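Local coordinates for prenylcyclase (Actinoplanes teichomyceticus, PDB 6IJ1), which probably acts on prenyl substrates as a terpene-cyclase-like prenylcyclase or prenyltransferase, its exact reaction being unestablished, at residues Glu85-Ser93 / Val129-Ala140; Asp9-Phe20 / Thr276-Trp285. All blocks are in the same frame, centred on the assembly; numbering follows the deposited sequence.

Contact 1 (Glu85-Ser93 / Val129-Ala140); sequences EVAPEDADS and VSTYVPDLAKAA
P88, D90 and A91 meet T131, Y132 and A140 in a buried contact between two loops that each run into a helix: one enters helix 91-104, the other helix 134-141. A single direct hydrogen bond ties the backbones, A91 N to T131 O, at 2.9 Å and nearly straight (167° at the hydrogen). It uses an N-H of the first helical turn, which has no earlier turn to bond to. Two residues away along each segment, a water accepts from V133 N and donates to E89 O, bridging the loops a second time.

Side chains fill in around these bonds. The P88 and Y132 side chains cross at about a right angle, with P88 CG 3.6 Å from Y132 CE1, while A140 CB closes on P88 CG from helix 134-141 at 3.8 Å. D90 CB approaches Y132 CE1 too, and T131 CG2 lies over one face of the tyrosine ring, toward its rim. W153 also meets that ring.

The sequence D90-A91-D92-S93 recalls the DXDD motif of class II terpene cyclases, with serine in the last place; whether it serves the same chemistry here is not settled. Structurally, D90 is the N-cap of helix 91-104. Its CG sits between the backbone N and the carbonyl carbon (chi1 72°), which turns the carboxylate back over the helix start. There D90 OD2 accepts from S93 N at 2.8 Å and D90 OD1 from S93 OG at 2.7 Å.

Beside it T131 CG2 runs along the D90 side chain, CG2 to CB 3.7 Å, whereas T131 OG1 turns to H157 and W194. A91 CB, on the other hand, settles against V129 CG1 at 4.1 Å, close to L119 and H122.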
loop_
_atom_site.group_PDB
_atom_site.type_symbol
_atom_site.label_atom_id
_atom_site.label_comp_id
_atom_site.label_asym_id
_atom_site.label_seq_id
_atom_site.Cartn_x
_atom_site.Cartn_y
_atom_site.Cartn_z
ATOM N N GLU A 85 12.445 6.410 -11.782
ATOM C CA GLU A 85 13.835 6.886 -11.795
ATOM C C GLU A 85 14.001 8.314 -11.259
ATOM O O GLU A 85 15.119 8.735 -10.926
ATOM C CB GLU A 85 14.335 6.749 -13.234
ATOM C CG GLU A 85 13.562 7.657 -14.188
ATOM C CD GLU A 85 14.051 7.582 -15.627
ATOM O OE1 GLU A 85 14.858 6.680 -15.950
ATOM O OE2 GLU A 85 13.628 8.443 -16.432
ATOM N N VAL A 86 12.908 9.068 -11.112
ATOM C CA VAL A 86 13.039 10.416 -10.571
ATOM C C VAL A 86 13.298 10.436 -9.079
ATOM O O VAL A 86 13.586 11.486 -8.511
ATOM C CB VAL A 86 11.789 11.288 -10.847
ATOM C CG1 VAL A 86 11.405 11.187 -12.320
ATOM C CG2 VAL A 86 10.608 10.873 -9.936
ATOM N N ALA A 87 13.179 9.289 -8.392
ATOM C CA ALA A 87 13.236 9.231 -6.948
ATOM C C ALA A 87 14.336 8.271 -6.483
ATOM O O ALA A 87 14.682 7.340 -7.210
ATOM C CB ALA A 87 11.869 8.728 -6.405
ATOM N N PRO A 88 14.892 8.484 -5.289
ATOM C CA PRO A 88 15.800 7.493 -4.697
ATOM C C PRO A 88 15.028 6.224 -4.362
ATOM O O PRO A 88 13.797 6.244 -4.205
ATOM C CB PRO A 88 16.315 8.175 -3.423
ATOM C CG PRO A 88 15.302 9.178 -3.087
ATOM C CD PRO A 88 14.564 9.567 -4.351
ATOM N N GLU A 89 15.756 5.107 -4.302
ATOM C CA GLU A 89 15.089 3.860 -3.878
ATOM C C GLU A 89 14.532 3.986 -2.456
ATOM O O GLU A 89 15.057 4.702 -1.606
ATOM C CB GLU A 89 16.062 2.684 -3.972
ATOM C CG GLU A 89 16.411 2.313 -5.435
ATOM C CD GLU A 89 17.242 3.416 -6.130
ATOM O OE1 GLU A 89 18.204 3.915 -5.539
ATOM O OE2 GLU A 89 16.876 3.783 -7.262
ATOM N N ASP A 90 13.423 3.265 -2.209
ATOM C CA ASP A 90 12.754 3.411 -0.924
ATOM C C ASP A 90 12.251 2.047 -0.447
ATOM O O ASP A 90 12.114 1.087 -1.229
ATOM C CB ASP A 90 11.567 4.388 -1.008
ATOM C CG ASP A 90 10.406 3.802 -1.764
ATOM O OD1 ASP A 90 10.322 3.928 -3.013
ATOM O OD2 ASP A 90 9.523 3.232 -1.073
ATOM N N ALA A 91 12.082 1.967 0.867
ATOM C CA ALA A 91 11.710 0.674 1.485
ATOM C C ALA A 91 10.335 0.216 1.091
ATOM O O ALA A 91 10.077 -0.993 1.050
ATOM C CB ALA A 91 11.767 0.794 3.017
ATOM N N ASP A 92 9.387 1.139 0.848
ATOM C CA ASP A 92 8.049 0.648 0.512
ATOM C C ASP A 92 8.026 0.012 -0.885
ATOM O O ASP A 92 7.554 -1.108 -1.046
ATOM C CB ASP A 92 7.043 1.812 0.612
ATOM C CG ASP A 92 5.607 1.325 0.700
ATOM O OD1 ASP A 92 5.309 0.473 1.565
ATOM O OD2 ASP A 92 4.785 1.731 -0.164
ATOM N N SER A 93 8.536 0.705 -1.910
ATOM C CA SER A 93 8.588 0.127 -3.246
ATOM C C SER A 93 9.347 -1.221 -3.247
ATOM O O SER A 93 8.897 -2.213 -3.838
ATOM C CB SER A 93 9.287 1.101 -4.242
ATOM O OG SER A 93 8.587 2.351 -4.251
ATOM N N VAL A 129 10.134 0.971 10.412
ATOM C CA VAL A 129 10.873 1.023 9.168
ATOM C C VAL A 129 10.665 2.387 8.529
ATOM O O VAL A 129 9.520 2.843 8.410
ATOM C CB VAL A 129 10.404 -0.086 8.218
ATOM C CG1 VAL A 129 11.179 -0.079 6.942
ATOM C CG2 VAL A 129 10.554 -1.488 8.894
ATOM N N SER A 130 11.763 3.051 8.168
ATOM C CA SER A 130 11.631 4.319 7.475
ATOM C C SER A 130 11.490 4.093 5.979
ATOM O O SER A 130 11.960 3.108 5.420
ATOM C CB SER A 130 12.836 5.239 7.715
ATOM O OG SER A 130 14.047 4.637 7.243
ATOM N N THR A 131 10.929 5.109 5.283
ATOM C CA THR A 131 10.848 4.973 3.835
ATOM C C THR A 131 12.226 5.138 3.168
ATOM O O THR A 131 12.521 4.492 2.141
ATOM C CB THR A 131 9.856 6.031 3.315
ATOM O OG1 THR A 131 8.583 5.751 3.889
ATOM C CG2 THR A 131 9.708 5.968 1.809
ATOM N N TYR A 132 13.023 6.062 3.689
ATOM C CA TYR A 132 14.335 6.360 3.153
ATOM C C TYR A 132 15.367 6.307 4.279
ATOM O O TYR A 132 15.047 6.454 5.456
ATOM C CB TYR A 132 14.364 7.802 2.543
ATOM C CG TYR A 132 13.390 8.011 1.408
ATOM C CD1 TYR A 132 13.683 7.604 0.121
ATOM C CD2 TYR A 132 12.162 8.670 1.665
ATOM C CE1 TYR A 132 12.750 7.835 -0.877
ATOM C CE2 TYR A 132 11.261 8.910 0.637
ATOM C CZ TYR A 132 11.588 8.483 -0.604
ATOM O OH TYR A 132 10.610 8.758 -1.559
ATOM N N VAL A 133 16.648 6.212 3.860
ATOM C CA VAL A 133 17.778 6.323 4.780
ATOM C C VAL A 133 18.621 7.480 4.290
ATOM O O VAL A 133 18.742 7.664 3.076
ATOM C CB VAL A 133 18.637 5.039 4.833
ATOM C CG1 VAL A 133 17.843 3.925 5.465
ATOM C CG2 VAL A 133 19.064 4.636 3.481
ATOM N N PRO A 134 19.238 8.236 5.190
ATOM C CA PRO A 134 19.968 9.434 4.733
ATOM C C PRO A 134 21.126 9.097 3.807
ATOM O O PRO A 134 21.321 9.768 2.792
ATOM C CB PRO A 134 20.452 10.064 6.045
ATOM C CG PRO A 134 19.557 9.546 7.080
ATOM C CD PRO A 134 19.111 8.177 6.643
ATOM N N ASP A 135 21.907 8.056 4.124
ATOM C CA ASP A 135 23.101 7.837 3.309
ATOM C C ASP A 135 22.730 7.393 1.905
ATOM O O ASP A 135 23.281 7.915 0.931
ATOM C CB ASP A 135 24.046 6.832 3.968
ATOM C CG ASP A 135 23.315 5.696 4.620
ATOM O OD1 ASP A 135 22.068 5.758 4.693
ATOM O OD2 ASP A 135 23.993 4.751 5.074
ATOM N N LEU A 136 21.760 6.466 1.771
ATOM C CA LEU A 136 21.362 5.992 0.445
ATOM C C LEU A 136 20.589 7.031 -0.366
ATOM O O LEU A 136 20.634 6.967 -1.602
ATOM C CB LEU A 136 20.526 4.709 0.542
ATOM C CG LEU A 136 21.281 3.439 0.986
ATOM C CD1 LEU A 136 20.324 2.224 1.162
ATOM C CD2 LEU A 136 22.405 3.086 0.016
ATOM N N ALA A 137 19.888 7.982 0.277
ATOM C CA ALA A 137 19.084 8.968 -0.427
ATOM C C ALA A 137 19.827 10.263 -0.607
ATOM O O ALA A 137 19.264 11.200 -1.185
ATOM C CB ALA A 137 17.787 9.277 0.328
ATOM N N LYS A 138 21.072 10.328 -0.108
ATOM C CA LYS A 138 21.796 11.604 0.017
ATOM C C LYS A 138 21.877 12.355 -1.307
ATOM O O LYS A 138 21.676 13.578 -1.362
ATOM C CB LYS A 138 23.217 11.357 0.541
ATOM C CG LYS A 138 23.767 12.452 1.477
ATOM C CD LYS A 138 25.310 12.536 1.440
ATOM C CE LYS A 138 25.846 13.833 2.085
ATOM N NZ LYS A 138 25.373 14.019 3.515
ATOM N N ALA A 139 22.218 11.636 -2.373
ATOM C CA ALA A 139 22.441 12.258 -3.668
ATOM C C ALA A 139 21.180 12.944 -4.161
ATOM O O ALA A 139 21.230 14.063 -4.682
ATOM C CB ALA A 139 22.911 11.204 -4.681
ATOM N N ALA A 140 20.034 12.281 -4.006
ATOM C CA ALA A 140 18.785 12.865 -4.468
ATOM C C ALA A 140 18.397 14.042 -3.594
ATOM O O ALA A 140 18.011 15.109 -4.096
ATOM C CB ALA A 140 17.685 11.802 -4.472
HETATM O O HOH W 1 16.368 4.931 1.078
#

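Contact 2 (Asp9-Phe20 / Thr276-Trp285); sequences DEASAVRRGVDF and TRHQRPDGSW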
loop_
_atom_site.group_PDB
_atom_site.type_symbol
_atom_site.label_atom_id
_atom_site.label_comp_id
_atom_site.label_asym_id
_atom_site.label_seq_id
_atom_site.Cartn_x
_atom_site.Cartn_y
_atom_site.Cartn_z
ATOM N N ASP A 9 -22.156 -11.516 -9.299
ATOM C CA ASP A 9 -22.119 -10.088 -8.921
ATOM C C ASP A 9 -20.702 -9.695 -8.552
ATOM O O ASP A 9 -20.067 -8.960 -9.282
ATOM C CB ASP A 9 -23.031 -9.763 -7.737
ATOM C CG ASP A 9 -24.408 -9.304 -8.159
ATOM O OD1 ASP A 9 -24.552 -8.847 -9.314
ATOM O OD2 ASP A 9 -25.344 -9.395 -7.323
ATOM N N GLU A 10 -20.206 -10.177 -7.408
ATOM C CA GLU A 10 -18.825 -9.868 -7.047
ATOM C C GLU A 10 -17.818 -10.599 -7.944
ATOM O O GLU A 10 -16.762 -10.041 -8.276
ATOM C CB GLU A 10 -18.597 -10.181 -5.577
ATOM C CG GLU A 10 -19.523 -9.360 -4.685
ATOM C CD GLU A 10 -19.693 -9.937 -3.288
ATOM O OE1 GLU A 10 -19.014 -10.938 -2.945
ATOM O OE2 GLU A 10 -20.533 -9.386 -2.533
ATOM N N ALA A 11 -18.111 -11.845 -8.349
ATOM C CA ALA A 11 -17.261 -12.491 -9.354
ATOM C C ALA A 11 -17.222 -11.684 -10.657
ATOM O O ALA A 11 -16.169 -11.554 -11.309
ATOM C CB ALA A 11 -17.761 -13.921 -9.617
ATOM N N SER A 12 -18.367 -11.158 -11.073
ATOM C CA SER A 12 -18.388 -10.323 -12.264
ATOM C C SER A 12 -17.600 -9.031 -12.032
ATOM O O SER A 12 -16.891 -8.576 -12.926
ATOM C CB SER A 12 -19.818 -9.993 -12.653
ATOM O OG SER A 12 -19.812 -9.258 -13.881
ATOM N N ALA A 13 -17.778 -8.410 -10.875
ATOM C CA ALA A 13 -17.001 -7.209 -10.586
ATOM C C ALA A 13 -15.524 -7.485 -10.674
ATOM O O ALA A 13 -14.765 -6.681 -11.224
ATOM C CB ALA A 13 -17.363 -6.676 -9.209
ATOM N N VAL A 14 -15.065 -8.610 -10.106
ATOM C CA VAL A 14 -13.636 -8.919 -10.155
ATOM C C VAL A 14 -13.180 -9.093 -11.592
ATOM O O VAL A 14 -12.126 -8.593 -11.991
ATOM C CB VAL A 14 -13.334 -10.156 -9.284
ATOM C CG1 VAL A 14 -11.923 -10.680 -9.509
ATOM C CG2 VAL A 14 -13.489 -9.803 -7.831
ATOM N N ARG A 15 -13.928 -9.885 -12.375
ATOM C CA ARG A 15 -13.582 -10.059 -13.773
ATOM C C ARG A 15 -13.471 -8.729 -14.520
ATOM O O ARG A 15 -12.495 -8.491 -15.226
ATOM C CB ARG A 15 -14.601 -10.976 -14.459
ATOM C CG ARG A 15 -14.219 -11.288 -15.916
ATOM C CD ARG A 15 -15.347 -12.037 -16.662
ATOM N NE ARG A 15 -16.111 -12.872 -15.729
ATOM C CZ ARG A 15 -17.353 -12.590 -15.324
ATOM N NH1 ARG A 15 -17.960 -11.491 -15.773
ATOM N NH2 ARG A 15 -17.982 -13.386 -14.458
ATOM N N ARG A 16 -14.446 -7.829 -14.303
ATOM C CA ARG A 16 -14.403 -6.548 -15.012
ATOM C C ARG A 16 -13.240 -5.655 -14.537
ATOM O O ARG A 16 -12.660 -4.914 -15.332
ATOM C CB ARG A 16 -15.715 -5.810 -14.818
ATOM C CG ARG A 16 -16.874 -6.432 -15.656
ATOM C CD ARG A 16 -18.232 -5.900 -15.148
ATOM N NE ARG A 16 -18.209 -4.456 -15.249
ATOM C CZ ARG A 16 -18.957 -3.641 -14.519
ATOM N NH1 ARG A 16 -19.854 -4.100 -13.649
ATOM N NH2 ARG A 16 -18.822 -2.334 -14.665
ATOM N N GLY A 17 -12.871 -5.758 -13.261
ATOM C CA GLY A 17 -11.726 -5.017 -12.765
ATOM C C GLY A 17 -10.419 -5.557 -13.310
ATOM O O GLY A 17 -9.490 -4.806 -13.633
ATOM N N VAL A 18 -10.344 -6.897 -13.457
ATOM C CA VAL A 18 -9.184 -7.494 -14.110
ATOM C C VAL A 18 -9.055 -7.019 -15.553
ATOM O O VAL A 18 -7.973 -6.621 -15.989
ATOM C CB VAL A 18 -9.249 -9.037 -14.032
ATOM C CG1 VAL A 18 -8.140 -9.632 -14.905
ATOM C CG2 VAL A 18 -9.036 -9.465 -12.605
ATOM N N ASP A 19 -10.167 -7.011 -16.307
ATOM C CA ASP A 19 -10.096 -6.509 -17.674
ATOM C C ASP A 19 -9.650 -5.053 -17.703
ATOM O O ASP A 19 -8.888 -4.668 -18.568
ATOM C CB ASP A 19 -11.440 -6.605 -18.360
ATOM C CG ASP A 19 -11.842 -8.060 -18.708
ATOM O OD1 ASP A 19 -10.954 -8.919 -18.881
ATOM O OD2 ASP A 19 -13.043 -8.297 -18.808
ATOM N N PHE A 20 -10.147 -4.211 -16.780
ATOM C CA PHE A 20 -9.660 -2.825 -16.733
ATOM C C PHE A 20 -8.150 -2.790 -16.549
ATOM O O PHE A 20 -7.443 -2.099 -17.268
ATOM C CB PHE A 20 -10.369 -2.063 -15.596
ATOM C CG PHE A 20 -9.783 -0.694 -15.334
ATOM C CD1 PHE A 20 -10.229 0.402 -16.044
ATOM C CD2 PHE A 20 -8.785 -0.509 -14.363
ATOM C CE1 PHE A 20 -9.659 1.692 -15.800
ATOM C CE2 PHE A 20 -8.250 0.766 -14.117
ATOM C CZ PHE A 20 -8.666 1.842 -14.829
ATOM N N THR A 276 -19.449 -3.355 -5.144
ATOM C CA THR A 276 -20.015 -3.864 -6.385
ATOM C C THR A 276 -20.951 -2.858 -7.057
ATOM O O THR A 276 -20.875 -2.651 -8.290
ATOM C CB THR A 276 -20.727 -5.182 -6.061
ATOM O OG1 THR A 276 -19.714 -6.105 -5.573
ATOM C CG2 THR A 276 -21.255 -5.752 -7.301
ATOM N N ARG A 277 -21.761 -2.155 -6.267
ATOM C CA ARG A 277 -22.734 -1.220 -6.814
ATOM C C ARG A 277 -22.035 0.005 -7.378
ATOM O O ARG A 277 -22.594 0.680 -8.260
ATOM C CB ARG A 277 -23.722 -0.756 -5.749
ATOM C CG ARG A 277 -24.725 -1.811 -5.356
ATOM C CD ARG A 277 -25.860 -1.198 -4.474
ATOM N NE ARG A 277 -25.430 -0.368 -3.351
ATOM C CZ ARG A 277 -25.066 -0.866 -2.157
ATOM N NH1 ARG A 277 -25.123 -2.153 -1.931
ATOM N NH2 ARG A 277 -24.725 -0.039 -1.184
ATOM N N HIS A 278 -20.833 0.330 -6.892
ATOM C CA HIS A 278 -20.207 1.597 -7.285
ATOM C C HIS A 278 -19.069 1.419 -8.295
ATOM O O HIS A 278 -18.393 2.395 -8.658
ATOM C CB HIS A 278 -19.722 2.366 -6.023
ATOM C CG HIS A 278 -20.858 3.028 -5.318
ATOM N ND1 HIS A 278 -21.723 2.385 -4.458
ATOM C CD2 HIS A 278 -21.335 4.289 -5.455
ATOM C CE1 HIS A 278 -22.663 3.238 -4.075
ATOM N NE2 HIS A 278 -22.431 4.403 -4.648
ATOM N N GLN A 279 -18.861 0.221 -8.798
ATOM C CA GLN A 279 -17.890 0.039 -9.850
ATOM C C GLN A 279 -18.321 0.828 -11.096
ATOM O O GLN A 279 -19.505 0.882 -11.452
ATOM C CB GLN A 279 -17.809 -1.454 -10.188
ATOM C CG GLN A 279 -16.696 -1.802 -11.158
ATOM C CD GLN A 279 -16.574 -3.290 -11.384
ATOM O OE1 GLN A 279 -17.525 -4.004 -11.217
ATOM N NE2 GLN A 279 -15.396 -3.741 -11.729
ATOM N N ARG A 280 -17.361 1.490 -11.720
ATOM C CA ARG A 280 -17.604 2.283 -12.944
ATOM C C ARG A 280 -17.853 1.360 -14.139
ATOM O O ARG A 280 -17.429 0.211 -14.148
ATOM C CB ARG A 280 -16.381 3.151 -13.219
ATOM C CG ARG A 280 -16.146 4.251 -12.159
ATOM C CD ARG A 280 -14.693 4.937 -12.338
ATOM N NE ARG A 280 -14.420 5.189 -13.767
ATOM C CZ ARG A 280 -14.801 6.313 -14.379
ATOM N NH1 ARG A 280 -15.453 7.276 -13.719
ATOM N NH2 ARG A 280 -14.577 6.439 -15.687
ATOM N N PRO A 281 -18.487 1.880 -15.187
ATOM C CA PRO A 281 -18.726 1.051 -16.385
ATOM C C PRO A 281 -17.473 0.507 -17.041
ATOM O O PRO A 281 -17.564 -0.578 -17.649
ATOM C CB PRO A 281 -19.444 2.016 -17.346
ATOM C CG PRO A 281 -19.769 3.208 -16.596
ATOM C CD PRO A 281 -19.128 3.215 -15.256
ATOM N N ASP A 282 -16.304 1.125 -16.857
ATOM C CA ASP A 282 -15.071 0.615 -17.415
ATOM C C ASP A 282 -14.358 -0.410 -16.531
ATOM O O ASP A 282 -13.296 -0.884 -16.917
ATOM C CB ASP A 282 -14.137 1.787 -17.782
ATOM C CG ASP A 282 -13.785 2.680 -16.574
ATOM O OD1 ASP A 282 -13.978 2.246 -15.439
ATOM O OD2 ASP A 282 -13.309 3.839 -16.789
ATOM N N GLY A 283 -14.943 -0.782 -15.408
ATOM C CA GLY A 283 -14.405 -1.818 -14.528
ATOM C C GLY A 283 -13.572 -1.271 -13.393
ATOM O O GLY A 283 -13.158 -2.043 -12.518
ATOM N N SER A 284 -13.282 0.037 -13.395
ATOM C CA SER A 284 -12.480 0.624 -12.322
ATOM C C SER A 284 -13.375 1.238 -11.260
ATOM O O SER A 284 -14.604 1.178 -11.317
ATOM C CB SER A 284 -11.533 1.697 -12.880
ATOM O OG SER A 284 -12.301 2.804 -13.370
ATOM N N TRP A 285 -12.748 1.805 -10.200
ATOM C CA TRP A 285 -13.449 2.588 -9.184
ATOM C C TRP A 285 -12.870 3.991 -9.165
ATOM O O TRP A 285 -11.717 4.197 -9.616
ATOM C CB TRP A 285 -13.285 1.918 -7.782
ATOM C CG TRP A 285 -14.208 0.731 -7.601
ATOM C CD1 TRP A 285 -15.436 0.765 -6.975
ATOM C CD2 TRP A 285 -14.018 -0.613 -8.071
ATOM N NE1 TRP A 285 -16.019 -0.492 -7.050
ATOM C CE2 TRP A 285 -15.163 -1.351 -7.690
ATOM C CE3 TRP A 285 -12.971 -1.279 -8.730
ATOM C CZ2 TRP A 285 -15.301 -2.743 -7.943
ATOM C CZ3 TRP A 285 -13.107 -2.641 -9.004
ATOM C CH2 TRP A 285 -14.292 -3.353 -8.620
HETATM O O HOH W 2 -16.576 -3.198 -17.159
HETATM O O HOH W 3 -14.027 -4.142 -17.660
HETATM O O HOH W 4 -20.452 -1.090 -13.087
#
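The Q279 amide reaches in between R16 and A13 of helix 10-23, and most of the contact follows from how it is held. With CG anti to the backbone N (chi1 -173°) and the chain extended beyond it, Q279 carries its amide straight to the helix. Q279 NE2 donates to A13 O at 3.0 Å, a carbonyl that also accepts from G17 N within the helix, and to G283 O at 2.9 Å, so two bonds fix the rotation of the amide. On the way Q279 CG passes over one face of the W285 ring, toward its rim.

R16 covers the amide obliquely: the guanidinium and amide planes are 31° apart, and Q279 OE1 sits over the guanidinium face, 3.4 Å from R16 NH1 but poorly angled for a bond. Two waters are bonded at the guanidinium edge, one linking R16 NE to P281 O, the other R16 NH2 to Q279 O. Replacing Q279 with an alanine would probably leave A13 O and G283 O without this shared donor and free the G283 turn to shift against the helix.

At the far end S284 CB lies over the centre of one face of the F20 ring, a CH-pi contact 3.4 Å from the centroid and 9° off the ring normal. D282 steadies that serine: D282 OD1 accepts S284 N, forming an Asx turn, and S284 OG from the same face of the carboxylate. Between the two ends the backbones come close, G17 CA lying 3.3 Å from G283 O; a side chain on G283 would run into R16 O. Q279, G283 and W285 with this spacing form the QW motif (QXXXGXW) of squalene-hopene-type terpene cyclases, whose glutamine and tryptophan pack together at the junctions between barrel helices.

Contact 1 and contact 2 lie on opposite sides of the chain's centre, their own centres 35 Å apart and their nearest atoms about 19 Å apart, so they do not touch. They share no helix: contact 1 joins the starts of helices 91-104 and 134-141, contact 2 packs helix 10-23 on the end of helix 265-278 and the turn after it. Along the chain the order is 9-20, 85-93, 129-140, 276-285, which nests contact 1 inside the loop that contact 2 closes. Contact 2 thus brings the beginning of this mainly helical chain back to its late part, while contact 1 fastens a shorter excursion at the other end of the molecule.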